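Local coordinates for protein N5-Carboxyaminoimidazole ribonucleotide synthetase (Staphylococcus aureus subsp. aureus, PDB 3ORQ) that catalyses the ATP-dependent joining of 5-aminoimidazole ribonucleotide and bicarbonate into N5-carboxyaminoimidazole ribonucleotide, a step of purine biosynthesis, at residues N215-N219 and Q220-K224; F258-D261 and S262-L266. All coordinates share one frame; numbering follows the deposited sequence.

Contact 1: N215-N219 and Q220-K224; sequences NEHRN and QILFK. With ADP (adenosine-5'-diphosphate), chain D.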
loop_
_atom_site.group_PDB
_atom_site.type_symbol
_atom_site.label_atom_id
_atom_site.label_comp_id
_atom_site.label_asym_id
_atom_site.label_seq_id
_atom_site.Cartn_x
_atom_site.Cartn_y
_atom_site.Cartn_z
ATOM N N ASN A 215 1.022 -23.658 -0.203
ATOM C CA ASN A 215 2.327 -23.304 -0.721
ATOM C C ASN A 215 2.969 -24.431 -1.539
ATOM O O ASN A 215 3.210 -25.571 -1.041
ATOM C CB ASN A 215 3.259 -22.909 0.438
ATOM C CG ASN A 215 2.725 -21.730 1.237
ATOM O OD1 ASN A 215 2.116 -20.822 0.670
ATOM N ND2 ASN A 215 2.966 -21.719 2.543
ATOM N N GLU A 216 3.275 -24.102 -2.785
ATOM C CA GLU A 216 4.031 -24.999 -3.621
ATOM C C GLU A 216 5.412 -24.412 -3.741
ATOM O O GLU A 216 5.567 -23.179 -3.924
ATOM C CB GLU A 216 3.390 -25.164 -4.994
ATOM C CG GLU A 216 4.199 -26.108 -5.875
ATOM C CD GLU A 216 3.587 -26.345 -7.233
ATOM O OE1 GLU A 216 2.404 -26.019 -7.444
ATOM O OE2 GLU A 216 4.309 -26.862 -8.095
ATOM N N HIS A 217 6.413 -25.286 -3.615
ATOM C CA HIS A 217 7.808 -24.902 -3.811
ATOM C C HIS A 217 8.326 -25.474 -5.136
ATOM O O HIS A 217 7.813 -26.488 -5.635
ATOM C CB HIS A 217 8.696 -25.381 -2.664
ATOM C CG HIS A 217 8.386 -24.747 -1.344
ATOM N ND1 HIS A 217 7.334 -25.156 -0.553
ATOM C CD2 HIS A 217 9.013 -23.759 -0.658
ATOM C CE1 HIS A 217 7.306 -24.425 0.548
ATOM N NE2 HIS A 217 8.320 -23.578 0.513
ATOM N N ARG A 218 9.329 -24.804 -5.701
ATOM C CA ARG A 218 10.031 -25.302 -6.867
ATOM C C ARG A 218 11.518 -25.130 -6.634
ATOM O O ARG A 218 11.992 -24.016 -6.382
ATOM C CB ARG A 218 9.592 -24.582 -8.141
ATOM C CG ARG A 218 8.504 -25.324 -8.903
ATOM C CD ARG A 218 8.624 -25.080 -10.416
ATOM N NE ARG A 218 7.599 -25.831 -11.153
ATOM C CZ ARG A 218 7.059 -25.453 -12.316
ATOM N NH1 ARG A 218 7.428 -24.306 -12.914
ATOM N NH2 ARG A 218 6.134 -26.231 -12.884
ATOM N N ASN A 219 12.242 -26.249 -6.688
ATOM C CA ASN A 219 13.658 -26.278 -6.339
ATOM C C ASN A 219 13.852 -25.745 -4.921
ATOM O O ASN A 219 14.830 -25.063 -4.609
ATOM C CB ASN A 219 14.501 -25.503 -7.380
ATOM C CG ASN A 219 14.339 -26.065 -8.791
ATOM O OD1 ASN A 219 14.275 -27.286 -8.991
ATOM N ND2 ASN A 219 14.284 -25.188 -9.770
ATOM N N GLN A 220 12.878 -26.065 -4.078
ATOM C CA GLN A 220 12.927 -25.772 -2.642
ATOM C C GLN A 220 12.753 -24.299 -2.299
ATOM O O GLN A 220 12.883 -23.897 -1.143
ATOM C CB GLN A 220 14.162 -26.416 -1.983
ATOM C CG GLN A 220 14.092 -27.970 -1.953
ATOM C CD GLN A 220 14.421 -28.618 -3.317
ATOM O OE1 GLN A 220 15.477 -28.353 -3.915
ATOM N NE2 GLN A 220 13.507 -29.463 -3.811
ATOM N N ILE A 221 12.414 -23.512 -3.318
ATOM C CA ILE A 221 12.101 -22.078 -3.176
ATOM C C ILE A 221 10.607 -21.882 -3.339
ATOM O O ILE A 221 10.011 -22.433 -4.258
ATOM C CB ILE A 221 12.818 -21.258 -4.260
ATOM C CG1 ILE A 221 14.324 -21.609 -4.297
ATOM C CG2 ILE A 221 12.557 -19.773 -4.085
ATOM C CD1 ILE A 221 15.039 -21.057 -5.534
ATOM N N LEU A 222 9.996 -21.074 -2.468
ATOM C CA LEU A 222 8.570 -20.799 -2.599
ATOM C C LEU A 222 8.254 -20.333 -4.020
ATOM O O LEU A 222 8.932 -19.496 -4.549
ATOM C CB LEU A 222 8.082 -19.768 -1.554
ATOM C CG LEU A 222 6.592 -19.407 -1.685
ATOM C CD1 LEU A 222 5.674 -20.668 -1.536
ATOM C CD2 LEU A 222 6.191 -18.323 -0.683
ATOM N N PHE A 223 7.229 -20.919 -4.627
ATOM C CA PHE A 223 6.902 -20.693 -6.027
ATOM C C PHE A 223 5.516 -20.114 -6.134
ATOM O O PHE A 223 5.316 -19.130 -6.839
ATOM C CB PHE A 223 6.916 -22.041 -6.714
ATOM C CG PHE A 223 6.440 -22.052 -8.131
ATOM C CD1 PHE A 223 7.052 -21.258 -9.103
ATOM C CD2 PHE A 223 5.484 -22.997 -8.528
ATOM C CE1 PHE A 223 6.650 -21.336 -10.437
ATOM C CE2 PHE A 223 5.079 -23.097 -9.867
ATOM C CZ PHE A 223 5.656 -22.265 -10.824
ATOM N N LYS A 224 4.567 -20.714 -5.419
ATOM C CA LYS A 224 3.150 -20.391 -5.558
ATOM C C LYS A 224 2.456 -20.508 -4.219
ATOM O O LYS A 224 2.649 -21.478 -3.526
ATOM C CB LYS A 224 2.462 -21.328 -6.559
ATOM C CG LYS A 224 0.945 -21.116 -6.679
ATOM C CD LYS A 224 0.392 -21.785 -7.902
ATOM C CE LYS A 224 0.949 -23.243 -8.013
ATOM N NZ LYS A 224 0.334 -24.199 -7.005
HETATM P PB ADP D . 14.294 -23.535 4.070
HETATM O O1B ADP D . 14.379 -23.125 5.517
HETATM O O2B ADP D . 13.106 -23.094 3.260
HETATM O O3B ADP D . 15.602 -23.320 3.360
HETATM P PA ADP D . 12.960 -25.974 4.678
HETATM O O1A ADP D . 13.481 -26.800 5.826
HETATM O O2A ADP D . 11.778 -25.069 4.914
HETATM O O3A ADP D . 14.194 -25.141 4.043
HETATM O "O5'" ADP D . 12.593 -26.913 3.429
HETATM C "C5'" ADP D . 12.334 -26.376 2.143
HETATM C "C4'" ADP D . 11.460 -27.352 1.376
HETATM O "O4'" ADP D . 12.104 -28.648 1.262
HETATM C "C3'" ADP D . 10.112 -27.608 2.055
HETATM O "O3'" ADP D . 9.091 -26.667 1.703
HETATM C "C2'" ADP D . 9.767 -29.006 1.565
HETATM O "O2'" ADP D . 9.031 -28.941 0.356
HETATM C "C1'" ADP D . 11.113 -29.686 1.343
HETATM N N9 ADP D . 11.342 -30.454 2.586
HETATM C C8 ADP D . 12.047 -30.018 3.652
HETATM N N7 ADP D . 12.045 -30.927 4.659
HETATM C C5 ADP D . 11.327 -31.983 4.200
HETATM C C6 ADP D . 10.944 -33.307 4.755
HETATM N N6 ADP D . 11.345 -33.645 6.011
HETATM N N1 ADP D . 10.182 -34.110 3.974
HETATM C C2 ADP D . 9.780 -33.750 2.731
HETATM N N3 ADP D . 10.090 -32.561 2.160
HETATM C C4 ADP D . 10.852 -31.664 2.846
#
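E216 reaches K224 with its chain fully extended (chi1 180°), while K224 starts nearly straight and then bends at chi3 and chi4, which turns its amine back over the neighbouring strand. The result is a salt bridge of 2.8 Å from K224 NZ to E216 OE1, made on the anti side of the carboxylate. The same OE1 is hydrogen-bonded by Y370, and E366 is a second acidic partner for the amine. F223, with CG anti to its backbone N (chi1 173°), lays its ring alongside R218. There R218 CD stands over the ring centre, 4.0 Å from the F223 centroid, as a CH-pi contact, and the guanidinium runs on past the rim, its plane 23° from that of the ring, with F223 CZ under its face, 3.4 Å from R218 NH1. E216 CD meets the ring at its edge. In the backbone, E216 O accepts two bonds, from F223 N at 2.9 Å and K224 N at 3.1 Å. F223 and K224 thus both face E216, which defines a classic beta bulge. Beyond it, R218 N and I221 O pair at 2.9 Å, and a type I' turn from R218 to I221 closes the hairpin. H217 belongs to the nucleotide side: ADP O3' lies over one face of its imidazole, 3.1 Å from CE1, and L222 CD1 lies over the opposite face. This bulged hairpin therefore forms part of the ATP-grasp nucleotide pocket.

Contact 2: F258-D261 and S262-L266; sequences FFID and SNNQL. With ADP (adenosine-5'-diphosphate), chain D.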
loop_
_atom_site.group_PDB
_atom_site.type_symbol
_atom_site.label_atom_id
_atom_site.label_comp_id
_atom_site.label_asym_id
_atom_site.label_seq_id
_atom_site.Cartn_x
_atom_site.Cartn_y
_atom_site.Cartn_z
ATOM N N PHE A 258 3.954 -25.711 7.748
ATOM C CA PHE A 258 3.545 -27.077 8.083
ATOM C C PHE A 258 3.650 -28.022 6.886
ATOM O O PHE A 258 3.483 -27.614 5.746
ATOM C CB PHE A 258 2.077 -27.153 8.538
ATOM C CG PHE A 258 1.727 -26.281 9.705
ATOM C CD1 PHE A 258 1.489 -24.928 9.526
ATOM C CD2 PHE A 258 1.545 -26.832 10.968
ATOM C CE1 PHE A 258 1.122 -24.119 10.608
ATOM C CE2 PHE A 258 1.193 -26.056 12.045
ATOM C CZ PHE A 258 0.967 -24.677 11.863
ATOM N N PHE A 259 3.862 -29.304 7.183
ATOM C CA PHE A 259 3.738 -30.353 6.199
ATOM C C PHE A 259 2.442 -31.136 6.417
ATOM O O PHE A 259 2.046 -31.413 7.552
ATOM C CB PHE A 259 4.928 -31.328 6.293
ATOM C CG PHE A 259 6.256 -30.707 6.015
ATOM C CD1 PHE A 259 6.372 -29.614 5.155
ATOM C CD2 PHE A 259 7.405 -31.217 6.609
ATOM C CE1 PHE A 259 7.621 -29.027 4.886
ATOM C CE2 PHE A 259 8.665 -30.644 6.350
ATOM C CZ PHE A 259 8.771 -29.549 5.467
ATOM N N ILE A 260 1.780 -31.508 5.337
ATOM C CA ILE A 260 0.779 -32.550 5.478
ATOM C C ILE A 260 1.157 -33.849 4.699
ATOM O O ILE A 260 1.451 -33.803 3.497
ATOM C CB ILE A 260 -0.655 -32.045 5.200
ATOM C CG1 ILE A 260 -1.167 -32.598 3.890
ATOM C CG2 ILE A 260 -0.834 -30.459 5.363
ATOM C CD1 ILE A 260 -2.247 -33.608 4.114
ATOM N N ASP A 261 1.166 -34.977 5.417
ATOM C CA ASP A 261 1.418 -36.355 4.894
ATOM C C ASP A 261 0.706 -36.784 3.635
ATOM O O ASP A 261 -0.294 -36.203 3.253
ATOM C CB ASP A 261 0.964 -37.404 5.945
ATOM C CG ASP A 261 2.104 -37.959 6.716
ATOM O OD1 ASP A 261 3.235 -37.436 6.546
ATOM O OD2 ASP A 261 1.896 -38.921 7.471
ATOM N N SER A 262 1.181 -37.885 3.051
ATOM C CA SER A 262 0.370 -38.681 2.121
ATOM C C SER A 262 -0.900 -39.188 2.826
ATOM O O SER A 262 -1.916 -39.465 2.184
ATOM C CB SER A 262 1.180 -39.853 1.588
ATOM O OG SER A 262 1.676 -40.642 2.654
ATOM N N ASN A 263 -0.822 -39.267 4.154
ATOM C CA ASN A 263 -1.930 -39.716 4.999
ATOM C C ASN A 263 -2.677 -38.622 5.762
ATOM O O ASN A 263 -3.324 -38.891 6.781
ATOM C CB ASN A 263 -1.445 -40.797 5.961
ATOM C CG ASN A 263 -1.614 -42.178 5.389
ATOM O OD1 ASN A 263 -2.616 -42.845 5.654
ATOM N ND2 ASN A 263 -0.661 -42.605 4.563
ATOM N N ASN A 264 -2.581 -37.390 5.263
ATOM C CA ASN A 264 -3.282 -36.230 5.831
ATOM C C ASN A 264 -2.845 -35.839 7.244
ATOM O O ASN A 264 -3.568 -35.137 7.950
ATOM C CB ASN A 264 -4.796 -36.417 5.768
ATOM C CG ASN A 264 -5.487 -35.287 5.057
ATOM O OD1 ASN A 264 -5.148 -34.967 3.915
ATOM N ND2 ASN A 264 -6.489 -34.690 5.709
ATOM N N GLN A 265 -1.660 -36.292 7.644
ATOM C CA GLN A 265 -1.078 -35.931 8.935
ATOM C C GLN A 265 -0.294 -34.594 8.934
ATOM O O GLN A 265 0.568 -34.372 8.063
ATOM C CB GLN A 265 -0.160 -37.040 9.401
ATOM C CG GLN A 265 0.262 -36.946 10.833
ATOM C CD GLN A 265 0.318 -38.308 11.470
ATOM O OE1 GLN A 265 -0.724 -38.891 11.793
ATOM N NE2 GLN A 265 1.535 -38.844 11.638
ATOM N N LEU A 266 -0.576 -33.755 9.937
ATOM C CA LEU A 266 0.013 -32.417 10.059
ATOM C C LEU A 266 1.282 -32.455 10.885
ATOM O O LEU A 266 1.272 -32.972 11.997
ATOM C CB LEU A 266 -0.972 -31.423 10.709
ATOM C CG LEU A 266 -0.654 -29.909 10.639
ATOM C CD1 LEU A 266 -0.810 -29.392 9.214
ATOM C CD2 LEU A 266 -1.477 -29.033 11.601
HETATM P PB ADP D . 14.294 -23.535 4.070
HETATM O O1B ADP D . 14.379 -23.125 5.517
HETATM O O2B ADP D . 13.106 -23.094 3.260
HETATM O O3B ADP D . 15.602 -23.320 3.360
HETATM P PA ADP D . 12.960 -25.974 4.678
HETATM O O1A ADP D . 13.481 -26.800 5.826
HETATM O O2A ADP D . 11.778 -25.069 4.914
HETATM O O3A ADP D . 14.194 -25.141 4.043
HETATM O "O5'" ADP D . 12.593 -26.913 3.429
HETATM C "C5'" ADP D . 12.334 -26.376 2.143
HETATM C "C4'" ADP D . 11.460 -27.352 1.376
HETATM O "O4'" ADP D . 12.104 -28.648 1.262
HETATM C "C3'" ADP D . 10.112 -27.608 2.055
HETATM O "O3'" ADP D . 9.091 -26.667 1.703
HETATM C "C2'" ADP D . 9.767 -29.006 1.565
HETATM O "O2'" ADP D . 9.031 -28.941 0.356
HETATM C "C1'" ADP D . 11.113 -29.686 1.343
HETATM N N9 ADP D . 11.342 -30.454 2.586
HETATM C C8 ADP D . 12.047 -30.018 3.652
HETATM N N7 ADP D . 12.045 -30.927 4.659
HETATM C C5 ADP D . 11.327 -31.983 4.200
HETATM C C6 ADP D . 10.944 -33.307 4.755
HETATM N N6 ADP D . 11.345 -33.645 6.011
HETATM N N1 ADP D . 10.182 -34.110 3.974
HETATM C C2 ADP D . 9.780 -33.750 2.731
HETATM N N3 ADP D . 10.090 -32.561 2.160
HETATM C C4 ADP D . 10.852 -31.664 2.846
#
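F258 and L266 cross at an angle, and the leucine uses both methyls: its CG swings anti to the backbone N (chi1 -167°), which brings L266 CD1 to 3.7 Å from F258 CB and L266 CD2 to 3.8 Å from F258 CD2, obliquely to the ring. I260 comes to the same leucine from further along the strand, its CG2 4.0 Å from L266 CD1. Helix 234-245 packs on F258 and L266, both through Q240. The I260 and N264 side chains run side by side and point the same way, the I260 CD1 methyl lying 3.2 Å from N264 OD1; K192 is the hydrogen-bond partner of that oxygen. D261 and Q265 are also aligned, with carboxylate and amide planes 21° apart, and D261 OD2 rests 3.4 Å from Q265 CB, against the aliphatic part of the glutamine. Together these pairs bracket a tight connection between neighbouring strands 252-261 and 266-272, at the edge of the large antiparallel sheet, within the ATP-grasp region: a type I turn runs from D261 to N264, with a weak bond of 3.3 Å from N264 N to D261 O. The firmer closure is D261 N to Q265 O, 2.8 Å and nearly straight at 167°. I260 and L266 then form an antiparallel non-hydrogen-bonded pair, with L266 CA directing a C-H toward F259 O. Unlike its neighbours, F259 sends its ring off to the nucleotide, where F259 CZ approaches ADP N7 to 3.6 Å and CE1 nears the ribose.

How the contacts relate
Contact 1 and contact 2 are two turns, each joining adjacent antiparallel strands of one sheet, with strand 191-201 lying between their strands 207-218 and 252-261. Their centres are about 17 Å apart and their nearest atoms about 6 Å apart, so the protein segments do not touch; ADP is contacted by both. H217 of contact 1 meets the ribose hydroxyl O3', whereas F259 of contact 2 approaches the adenine and ribose C2' and C3'. E194, on the intervening strand, ties them together: it is hydrogen-bonded to ADP, receives a weak hydrogen bond from H217, and touches F259. The bound magnesium ion is about 5 Å from the H217 side chain and about 7 Å from that of F259.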